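Local coordinates for translocator protein BipD (Burkholderia pseudomallei, PDB 3NFT) that is required for invasion of epithelial cells and for survival within host cells, and probably regulates secretion of the effectors BipB and BipC, at residues G65-G70 and I165-D170; R90-L95 and S277-L282; T148-S153 and V221-D226. All coordinates share one frame; numbering follows the deposited sequence. Where two conformers were deposited one is given.

Interaction 1: residues G65-G70 and I165-D170; sequences GRFVDG and ISAKDD
Phe67, on strand 66-68, reaches across to Ala167 and the Ser166-Ala167 peptide on strand 165-168, and its ring makes most of the contact. Its CG stands anti to the backbone N (chi1 -176°), which carries the ring off its own strand and over the neighbouring one. From CB outward the approach tightens. Phe67 CB is still well short of the methyl of Ala167, CG comes a little nearer, and Phe67 CD1 closes on Ala167 CB at 3.6 Å. One atom further, the partner changes from methyl to backbone: Phe67 CE1 lies 3.5 Å from Ala167 N, with the carbonyl carbon of Ser166 slightly farther off. At the tip, Phe67 CZ has drawn back to 4.1 Å from Ala167 N. The opposite edge of the ring, at CD2 and CE2, has Asp69 OD1 beside it, in the ring plane. Ala167 points its methyl back at Phe67, so the two side chains face one another. Further along, Gly65 O and Asp170 O are 4.0 Å apart and make no bond to each other. Not one hydrogen bond links the two strands, and they do not join into a sheet although they run in opposite directions. Met173 and Pro60 also touch the Phe67 ring, while Arg62 packs on Ala167. The contact, near one end of the elongated molecule, joins two beta-hairpins, 61-63/66-68 and 165-168/172-175, through an aromatic side chain.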
loop_
_atom_site.group_PDB
_atom_site.type_symbol
_atom_site.label_atom_id
_atom_site.label_comp_id
_atom_site.label_asym_id
_atom_site.label_seq_id
_atom_site.Cartn_x
_atom_site.Cartn_y
_atom_site.Cartn_z
ATOM N N GLY A 65 3.239 48.979 -43.153
ATOM C CA GLY A 65 2.383 50.165 -43.179
ATOM C C GLY A 65 0.872 49.995 -43.034
ATOM O O GLY A 65 0.176 50.986 -42.811
ATOM N N ARG A 66 0.350 48.777 -43.182
ATOM C CA ARG A 66 -1.101 48.573 -43.048
ATOM C C ARG A 66 -1.468 48.005 -41.673
ATOM O O ARG A 66 -0.828 47.072 -41.185
ATOM C CB ARG A 66 -1.665 47.709 -44.188
ATOM C CG ARG A 66 -1.345 46.218 -44.127
ATOM C CD ARG A 66 -1.609 45.561 -45.488
ATOM N NE ARG A 66 -0.697 46.082 -46.508
ATOM C CZ ARG A 66 0.542 45.642 -46.719
ATOM N NH1 ARG A 66 1.049 44.648 -45.998
ATOM N NH2 ARG A 66 1.281 46.200 -47.672
ATOM N N PHE A 67 -2.502 48.589 -41.075
ATOM C CA PHE A 67 -2.990 48.194 -39.742
ATOM C C PHE A 67 -3.649 46.834 -39.871
ATOM O O PHE A 67 -4.452 46.609 -40.784
ATOM C CB PHE A 67 -3.996 49.205 -39.184
ATOM C CG PHE A 67 -4.465 48.892 -37.780
ATOM C CD1 PHE A 67 -3.744 49.324 -36.684
ATOM C CD2 PHE A 67 -5.629 48.168 -37.562
ATOM C CE1 PHE A 67 -4.168 49.040 -35.389
ATOM C CE2 PHE A 67 -6.058 47.874 -36.276
ATOM C CZ PHE A 67 -5.312 48.315 -35.182
ATOM N N VAL A 68 -3.266 45.924 -38.993
ATOM C CA VAL A 68 -3.778 44.573 -38.990
ATOM C C VAL A 68 -4.438 44.355 -37.640
ATOM O O VAL A 68 -3.809 44.541 -36.590
ATOM C CB VAL A 68 -2.651 43.572 -39.244
ATOM C CG1 VAL A 68 -3.150 42.133 -39.121
ATOM C CG2 VAL A 68 -2.046 43.808 -40.628
ATOM N N ASP A 69 -5.724 44.031 -37.647
ATOM C CA ASP A 69 -6.420 43.794 -36.389
ATOM C C ASP A 69 -5.768 42.603 -35.697
ATOM O O ASP A 69 -5.219 41.699 -36.334
ATOM C CB ASP A 69 -7.920 43.529 -36.613
ATOM C CG ASP A 69 -8.714 44.810 -36.880
ATOM O OD1 ASP A 69 -8.880 45.661 -35.970
ATOM O OD2 ASP A 69 -9.229 44.943 -38.001
ATOM N N GLY A 70 -5.806 42.608 -34.378
ATOM C CA GLY A 70 -5.309 41.472 -33.626
ATOM C C GLY A 70 -6.265 40.289 -33.742
ATOM O O GLY A 70 -7.271 40.365 -34.453
ATOM N N ILE A 165 -5.689 49.497 -28.151
ATOM C CA ILE A 165 -4.649 49.704 -29.114
ATOM C C ILE A 165 -5.321 50.013 -30.426
ATOM O O ILE A 165 -6.211 49.246 -30.867
ATOM C CB ILE A 165 -3.775 48.439 -29.256
ATOM C CG1 ILE A 165 -3.116 48.109 -27.904
ATOM C CG2 ILE A 165 -2.788 48.580 -30.402
ATOM C CD1 ILE A 165 -2.487 46.746 -27.839
ATOM N N SER A 166 -4.894 51.087 -31.065
ATOM C CA SER A 166 -5.500 51.502 -32.329
ATOM C C SER A 166 -4.508 52.196 -33.246
ATOM O O SER A 166 -3.425 52.605 -32.824
ATOM C CB SER A 166 -6.686 52.402 -32.031
ATOM O OG SER A 166 -6.287 53.611 -31.398
ATOM N N ALA A 167 -4.881 52.331 -34.512
ATOM C CA ALA A 167 -4.107 53.085 -35.478
ATOM C C ALA A 167 -4.205 54.576 -35.192
ATOM O O ALA A 167 -5.300 55.108 -34.955
ATOM C CB ALA A 167 -4.638 52.802 -36.924
ATOM N N LYS A 168 -3.057 55.250 -35.253
ATOM C CA LYS A 168 -2.979 56.707 -35.132
ATOM C C LYS A 168 -2.230 57.207 -36.360
ATOM O O LYS A 168 -1.173 56.682 -36.696
ATOM C CB LYS A 168 -2.217 57.093 -33.855
ATOM C CG LYS A 168 -2.073 58.597 -33.601
ATOM C CD LYS A 168 -3.348 59.181 -33.075
ATOM C CE LYS A 168 -3.281 60.682 -32.985
ATOM N NZ LYS A 168 -4.569 61.207 -32.473
ATOM N N ASP A 169 -2.749 58.227 -37.030
ATOM C CA ASP A 169 -2.041 58.813 -38.172
ATOM C C ASP A 169 -1.888 57.734 -39.238
ATOM O O ASP A 169 -2.630 56.760 -39.247
ATOM C CB ASP A 169 -0.655 59.352 -37.757
ATOM C CG ASP A 169 -0.708 60.243 -36.539
ATOM O OD1 ASP A 169 -1.601 61.124 -36.459
ATOM O OD2 ASP A 169 0.157 60.064 -35.659
ATOM N N ASP A 170 -0.910 57.880 -40.117
ATOM C CA ASP A 170 -0.707 56.893 -41.170
ATOM C C ASP A 170 0.324 55.840 -40.788
ATOM O O ASP A 170 0.377 54.772 -41.400
ATOM C CB ASP A 170 -0.310 57.617 -42.453
ATOM C CG ASP A 170 -1.367 58.625 -42.887
ATOM O OD1 ASP A 170 -2.414 58.194 -43.435
ATOM O OD2 ASP A 170 -1.156 59.842 -42.664
#

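Interaction 2: residues R90-L95 and S277-L282; sequences RAQRNL and SNFDNL
Gln92 runs its aliphatic chain along one face of the Phe279 ring, joining helix 76-103 to helix 244-295 inside the helical bundle of this tip-complex protein; the second helix here belongs to a predicted coiled coil. The two side chains run antiparallel, each passing toward the other's root, so each atom of the glutamine finds a different part of the ring. Gln92 CB sits 3.5 Å from Phe279 CE1, near the ring's far end, while the next carbon, CG, stands over the middle in a CH-pi contact, 3.6 Å from the centroid and only 8° off the normal. Beyond CG the extended chain runs back toward the root of the phenylalanine, where Gln92 NE2 comes within 3.4 Å of Phe279 CG. The amide is tilted, its plane 45° from that of the ring. A chi1 of 174° swings the Phe279 ring away from its backbone N and out across the interface, until CZ lies 3.4 Å from Gln92 O. Leu95 comes in at the ring edge, CD2 meeting Phe279 CE2 near the ring plane at 4.3 Å. Ile137 of helix 121-160 packs on both Gln92 and Phe279, and Asn278, next to Phe279, is hydrogen-bonded through ND2 to Asp120 of the second subunit. Gln92 NE2 also makes a weak hydrogen bond to Asn276 OD1, and another weak one, of 3.1 Å, to a water that donates to Asp280 OD2 at 2.9 Å.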
loop_
_atom_site.group_PDB
_atom_site.type_symbol
_atom_site.label_atom_id
_atom_site.label_comp_id
_atom_site.label_asym_id
_atom_site.label_seq_id
_atom_site.Cartn_x
_atom_site.Cartn_y
_atom_site.Cartn_z
ATOM N N ARG A 90 -13.810 12.607 -12.149
ATOM C CA ARG A 90 -14.993 11.883 -11.634
ATOM C C ARG A 90 -14.998 10.436 -12.142
ATOM O O ARG A 90 -15.197 9.480 -11.377
ATOM C CB ARG A 90 -16.288 12.596 -12.016
ATOM C CG ARG A 90 -16.473 13.909 -11.293
ATOM C CD ARG A 90 -17.939 14.407 -11.391
ATOM N NE ARG A 90 -18.057 15.870 -11.373
ATOM C CZ ARG A 90 -17.713 16.664 -10.356
ATOM N NH1 ARG A 90 -17.193 16.175 -9.231
ATOM N NH2 ARG A 90 -17.880 17.978 -10.471
ATOM N N ALA A 91 -14.703 10.274 -13.426
ATOM C CA ALA A 91 -14.686 8.944 -14.024
ATOM C C ALA A 91 -13.584 8.080 -13.417
ATOM O O ALA A 91 -13.766 6.888 -13.143
ATOM C CB ALA A 91 -14.542 9.048 -15.536
ATOM N N GLN A 92 -12.427 8.697 -13.180
ATOM C CA GLN A 92 -11.323 7.977 -12.572
ATOM C C GLN A 92 -11.662 7.532 -11.155
ATOM O O GLN A 92 -11.396 6.389 -10.764
ATOM C CB GLN A 92 -10.082 8.845 -12.541
ATOM C CG GLN A 92 -9.416 9.092 -13.855
ATOM C CD GLN A 92 -8.268 10.085 -13.739
ATOM O OE1 GLN A 92 -8.409 11.125 -13.095
ATOM N NE2 GLN A 92 -7.121 9.778 -14.398
ATOM N N ARG A 93 -12.217 8.452 -10.368
ATOM C CA ARG A 93 -12.607 8.124 -8.989
ATOM C C ARG A 93 -13.641 7.004 -8.960
ATOM O O ARG A 93 -13.565 6.088 -8.133
ATOM C CB ARG A 93 -13.153 9.366 -8.274
ATOM C CG ARG A 93 -13.384 9.120 -6.775
ATOM C CD ARG A 93 -13.770 10.379 -5.996
ATOM N NE ARG A 93 -13.893 10.095 -4.552
ATOM C CZ ARG A 93 -12.980 10.367 -3.614
ATOM N NH1 ARG A 93 -11.823 10.958 -3.904
ATOM N NH2 ARG A 93 -13.240 10.056 -2.345
ATOM N N ASN A 94 -14.619 7.092 -9.857
ATOM C CA ASN A 94 -15.676 6.073 -9.933
ATOM C C ASN A 94 -15.077 4.694 -10.212
ATOM O O ASN A 94 -15.478 3.702 -9.594
ATOM C CB ASN A 94 -16.696 6.413 -11.019
ATOM C CG ASN A 94 -17.652 7.545 -10.639
ATOM O OD1 ASN A 94 -18.368 8.054 -11.506
ATOM N ND2 ASN A 94 -17.676 7.939 -9.371
ATOM N N LEU A 95 -14.118 4.625 -11.131
ATOM C CA LEU A 95 -13.497 3.347 -11.464
ATOM C C LEU A 95 -12.711 2.801 -10.260
ATOM O O LEU A 95 -12.753 1.626 -9.952
ATOM C CB LEU A 95 -12.612 3.479 -12.705
ATOM C CG LEU A 95 -11.838 2.238 -13.177
ATOM C CD1 LEU A 95 -12.728 0.997 -13.269
ATOM C CD2 LEU A 95 -11.148 2.496 -14.522
ATOM N N SER A 277 -1.453 8.850 -17.284
ATOM C CA SER A 277 -0.763 7.602 -17.605
ATOM C C SER A 277 -0.563 6.750 -16.353
ATOM O O SER A 277 -0.845 5.551 -16.356
ATOM C CB SER A 277 0.564 7.896 -18.312
ATOM O OG SER A 277 1.278 6.700 -18.562
ATOM N N ASN A 278 -0.098 7.381 -15.260
ATOM C CA ASN A 278 0.028 6.690 -13.973
ATOM C C ASN A 278 -1.306 6.101 -13.487
ATOM O O ASN A 278 -1.343 4.994 -12.937
ATOM C CB ASN A 278 0.609 7.618 -12.900
ATOM C CG ASN A 278 2.121 7.785 -13.015
ATOM O OD1 ASN A 278 2.791 7.045 -13.750
ATOM N ND2 ASN A 278 2.683 8.724 -12.236
ATOM N N PHE A 279 -2.407 6.819 -13.699
ATOM C CA PHE A 279 -3.704 6.305 -13.310
ATOM C C PHE A 279 -4.050 5.042 -14.111
ATOM O O PHE A 279 -4.454 4.029 -13.553
ATOM C CB PHE A 279 -4.830 7.321 -13.497
ATOM C CG PHE A 279 -6.176 6.739 -13.223
ATOM C CD1 PHE A 279 -6.711 6.736 -11.936
ATOM C CD2 PHE A 279 -6.917 6.156 -14.243
ATOM C CE1 PHE A 279 -7.949 6.174 -11.673
ATOM C CE2 PHE A 279 -8.174 5.592 -13.964
ATOM C CZ PHE A 279 -8.662 5.584 -12.682
ATOM N N ASP A 280 -3.877 5.125 -15.419
ATOM C CA ASP A 280 -4.149 3.967 -16.271
ATOM C C ASP A 280 -3.318 2.754 -15.825
ATOM O O ASP A 280 -3.829 1.627 -15.754
ATOM C CB ASP A 280 -3.882 4.325 -17.722
ATOM C CG ASP A 280 -4.923 5.274 -18.294
ATOM O OD1 ASP A 280 -4.785 5.650 -19.483
ATOM O OD2 ASP A 280 -5.905 5.618 -17.588
ATOM N N ASN A 281 -2.042 2.977 -15.531
ATOM C CA ASN A 281 -1.176 1.908 -15.032
ATOM C C ASN A 281 -1.632 1.367 -13.689
ATOM O O ASN A 281 -1.614 0.157 -13.460
ATOM C CB ASN A 281 0.257 2.394 -14.896
ATOM C CG ASN A 281 0.945 2.580 -16.223
ATOM O OD1 ASN A 281 0.488 2.083 -17.255
ATOM N ND2 ASN A 281 2.060 3.300 -16.208
ATOM N N LEU A 282 -2.061 2.255 -12.801
ATOM C CA LEU A 282 -2.638 1.846 -11.515
ATOM C C LEU A 282 -3.836 0.915 -11.683
ATOM O O LEU A 282 -3.921 -0.126 -11.032
ATOM C CB LEU A 282 -3.022 3.061 -10.668
ATOM C CG LEU A 282 -3.768 2.847 -9.339
ATOM C CD1 LEU A 282 -2.930 2.020 -8.337
ATOM C CD2 LEU A 282 -4.194 4.201 -8.719
HETATM O O HOH W 1 -6.180 8.449 -16.979
#

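Interaction 3: residues T148-S153 and V221-D226; sequences TKYFQS and VTINPD
The long helix 121-160, part of a predicted coiled coil, meets the middle strand, 220-223, of a small antiparallel sheet where Tyr150 packs on Ile223. The isoleucine lies aslant over the ring, and both its branches are used. The methyl Ile223 CG2 stands almost exactly over the centre of the Tyr150 ring, 3.7 Å from the centroid and 5° off the normal, a CH-pi contact. The longer branch turns toward the root of the tyrosine, with Ile223 CD1 3.5 Å from Tyr150 CB. The first torsion of Ile223 (chi1 -60°) aims them: CG1 beside the backbone N, CG2 beside the carbonyl carbon. Leu191 and Ile261, the latter of helix 244-295, also touch Tyr150, and Pro192 touches Ile223; both residues of the pair are buried, between the helices and the sheet of strands 193-195, 220-223 and 213-215. The ring's hydroxyl reaches past the end of the strand: a water 3.0 Å from Tyr150 OH donates a 2.9 Å hydrogen bond to Asn224 O, linking helix and turn. Asn224 itself forms an Asx turn, its OD1 accepting from Asp226 N at 3.0 Å; the donor lies above the carbonyl plane. Pro225 between them is the N-cap of helix 226-233. Within helix 121-160, Ser153 OG donates to Tyr150 O, 2.7 Å away, one turn back.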
loop_
_atom_site.group_PDB
_atom_site.type_symbol
_atom_site.label_atom_id
_atom_site.label_comp_id
_atom_site.label_asym_id
_atom_site.label_seq_id
_atom_site.Cartn_x
_atom_site.Cartn_y
_atom_site.Cartn_z
ATOM N N THR A 148 -5.867 26.334 -15.358
ATOM C CA THR A 148 -6.557 26.597 -16.609
ATOM C C THR A 148 -7.440 27.839 -16.486
ATOM O O THR A 148 -7.577 28.610 -17.427
ATOM C CB THR A 148 -7.359 25.370 -17.093
ATOM O OG1 THR A 148 -6.456 24.251 -17.223
ATOM C CG2 THR A 148 -8.041 25.650 -18.435
ATOM N N LYS A 149 -8.042 28.042 -15.314
ATOM C CA LYS A 149 -8.755 29.287 -15.090
ATOM C C LYS A 149 -7.849 30.510 -15.195
ATOM O O LYS A 149 -8.203 31.536 -15.797
ATOM C CB LYS A 149 -9.437 29.239 -13.727
ATOM C CG LYS A 149 -10.126 30.509 -13.381
ATOM C CD LYS A 149 -11.319 30.841 -14.240
ATOM C CE LYS A 149 -12.198 31.870 -13.508
ATOM N NZ LYS A 149 -13.133 32.561 -14.404
ATOM N N TYR A 150 -6.671 30.422 -14.591
ATOM C CA TYR A 150 -5.645 31.449 -14.751
ATOM C C TYR A 150 -5.310 31.711 -16.209
ATOM O O TYR A 150 -5.293 32.836 -16.681
ATOM C CB TYR A 150 -4.407 31.029 -13.998
ATOM C CG TYR A 150 -3.081 31.651 -14.407
ATOM C CD1 TYR A 150 -2.847 33.027 -14.308
ATOM C CD2 TYR A 150 -2.032 30.862 -14.821
ATOM C CE1 TYR A 150 -1.630 33.561 -14.631
ATOM C CE2 TYR A 150 -0.800 31.394 -15.156
ATOM C CZ TYR A 150 -0.597 32.754 -15.060
ATOM O OH TYR A 150 0.635 33.280 -15.362
ATOM N N PHE A 151 -5.057 30.613 -16.921
ATOM C CA PHE A 151 -4.663 30.649 -18.336
ATOM C C PHE A 151 -5.759 31.346 -19.137
ATOM O O PHE A 151 -5.469 32.192 -19.966
ATOM C CB PHE A 151 -4.434 29.201 -18.777
ATOM C CG PHE A 151 -3.693 29.009 -20.078
ATOM C CD1 PHE A 151 -2.538 29.710 -20.383
ATOM C CD2 PHE A 151 -4.123 27.998 -20.953
ATOM C CE1 PHE A 151 -1.818 29.452 -21.550
ATOM C CE2 PHE A 151 -3.403 27.721 -22.100
ATOM C CZ PHE A 151 -2.264 28.448 -22.407
ATOM N N GLN A 152 -7.018 30.987 -18.840
ATOM C CA GLN A 152 -8.197 31.590 -19.413
ATOM C C GLN A 152 -8.285 33.067 -19.132
ATOM O O GLN A 152 -8.598 33.861 -20.012
ATOM C CB GLN A 152 -9.464 30.858 -18.946
ATOM C CG GLN A 152 -10.781 31.293 -19.557
ATOM C CD GLN A 152 -11.929 30.380 -19.121
ATOM O OE1 GLN A 152 -11.771 29.546 -18.228
ATOM N NE2 GLN A 152 -13.070 30.503 -19.754
ATOM N N SER A 153 -7.997 33.450 -17.889
ATOM C CA SER A 153 -8.122 34.849 -17.500
ATOM C C SER A 153 -7.052 35.704 -18.191
ATOM O O SER A 153 -7.287 36.866 -18.513
ATOM C CB SER A 153 -8.050 35.001 -15.972
ATOM O OG SER A 153 -6.747 34.758 -15.479
ATOM N N VAL A 221 -1.981 26.372 -2.773
ATOM C CA VAL A 221 -1.257 26.653 -3.988
ATOM C C VAL A 221 -1.718 27.985 -4.554
ATOM O O VAL A 221 -2.916 28.186 -4.797
ATOM C CB VAL A 221 -1.478 25.558 -5.036
ATOM C CG1 VAL A 221 -0.597 25.833 -6.240
ATOM C CG2 VAL A 221 -1.177 24.179 -4.442
ATOM N N THR A 222 -0.764 28.887 -4.761
ATOM C CA THR A 222 -1.009 30.179 -5.387
ATOM C C THR A 222 -0.158 30.282 -6.660
ATOM O O THR A 222 0.882 29.627 -6.793
ATOM C CB THR A 222 -0.662 31.349 -4.441
ATOM O OG1 THR A 222 0.673 31.194 -3.981
ATOM C CG2 THR A 222 -1.619 31.390 -3.252
ATOM N N ILE A 223 -0.616 31.095 -7.592
ATOM C CA ILE A 223 0.020 31.260 -8.880
ATOM C C ILE A 223 0.968 32.446 -8.819
ATOM O O ILE A 223 0.571 33.547 -8.392
ATOM C CB ILE A 223 -1.043 31.467 -9.950
ATOM C CG1 ILE A 223 -1.974 30.243 -9.989
ATOM C CG2 ILE A 223 -0.415 31.754 -11.304
ATOM C CD1 ILE A 223 -3.160 30.480 -10.794
ATOM N N ASN A 224 2.217 32.227 -9.214
ATOM C CA ASN A 224 3.229 33.286 -9.207
ATOM C C ASN A 224 2.811 34.358 -10.235
ATOM O O ASN A 224 2.688 34.051 -11.435
ATOM C CB ASN A 224 4.600 32.671 -9.549
ATOM C CG ASN A 224 5.730 33.638 -9.466
ATOM O OD1 ASN A 224 5.546 34.863 -9.470
ATOM N ND2 ASN A 224 6.961 33.085 -9.412
ATOM N N PRO A 225 2.609 35.616 -9.781
ATOM C CA PRO A 225 2.168 36.667 -10.678
ATOM C C PRO A 225 3.281 37.356 -11.479
ATOM O O PRO A 225 3.044 38.375 -12.112
ATOM C CB PRO A 225 1.501 37.654 -9.742
ATOM C CG PRO A 225 2.318 37.525 -8.487
ATOM C CD PRO A 225 2.696 36.076 -8.381
ATOM N N ASP A 226 4.477 36.793 -11.467
ATOM C CA ASP A 226 5.648 37.492 -11.990
ATOM C C ASP A 226 5.513 37.871 -13.477
ATOM O O ASP A 226 5.841 38.985 -13.870
ATOM C CB ASP A 226 6.968 36.735 -11.744
ATOM C CG ASP A 226 7.013 35.316 -12.349
ATOM O OD1 ASP A 226 8.142 34.798 -12.432
ATOM O OD2 ASP A 226 5.977 34.695 -12.653
HETATM O O HOH W 2 2.227 35.389 -13.932
#

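From the N terminus, the chain first supplies residues 65-70 of interaction 1, then enters helix 76-103 with the first half of interaction 2 and helix 121-160 with the first half of interaction 3. Residues 165-170 then close interaction 1, residues 221-226 close interaction 3, and residues 277-282 close interaction 2. Interaction 3 is therefore nested inside the loop of interaction 2, while interaction 1 crosses both. Interactions 1 and 2 lie on opposite sides of the chain's centre, their own centres 50 Å apart; interaction 3 is nearest to the middle. Together they join hairpin to hairpin, helix to helix and helix to sheet.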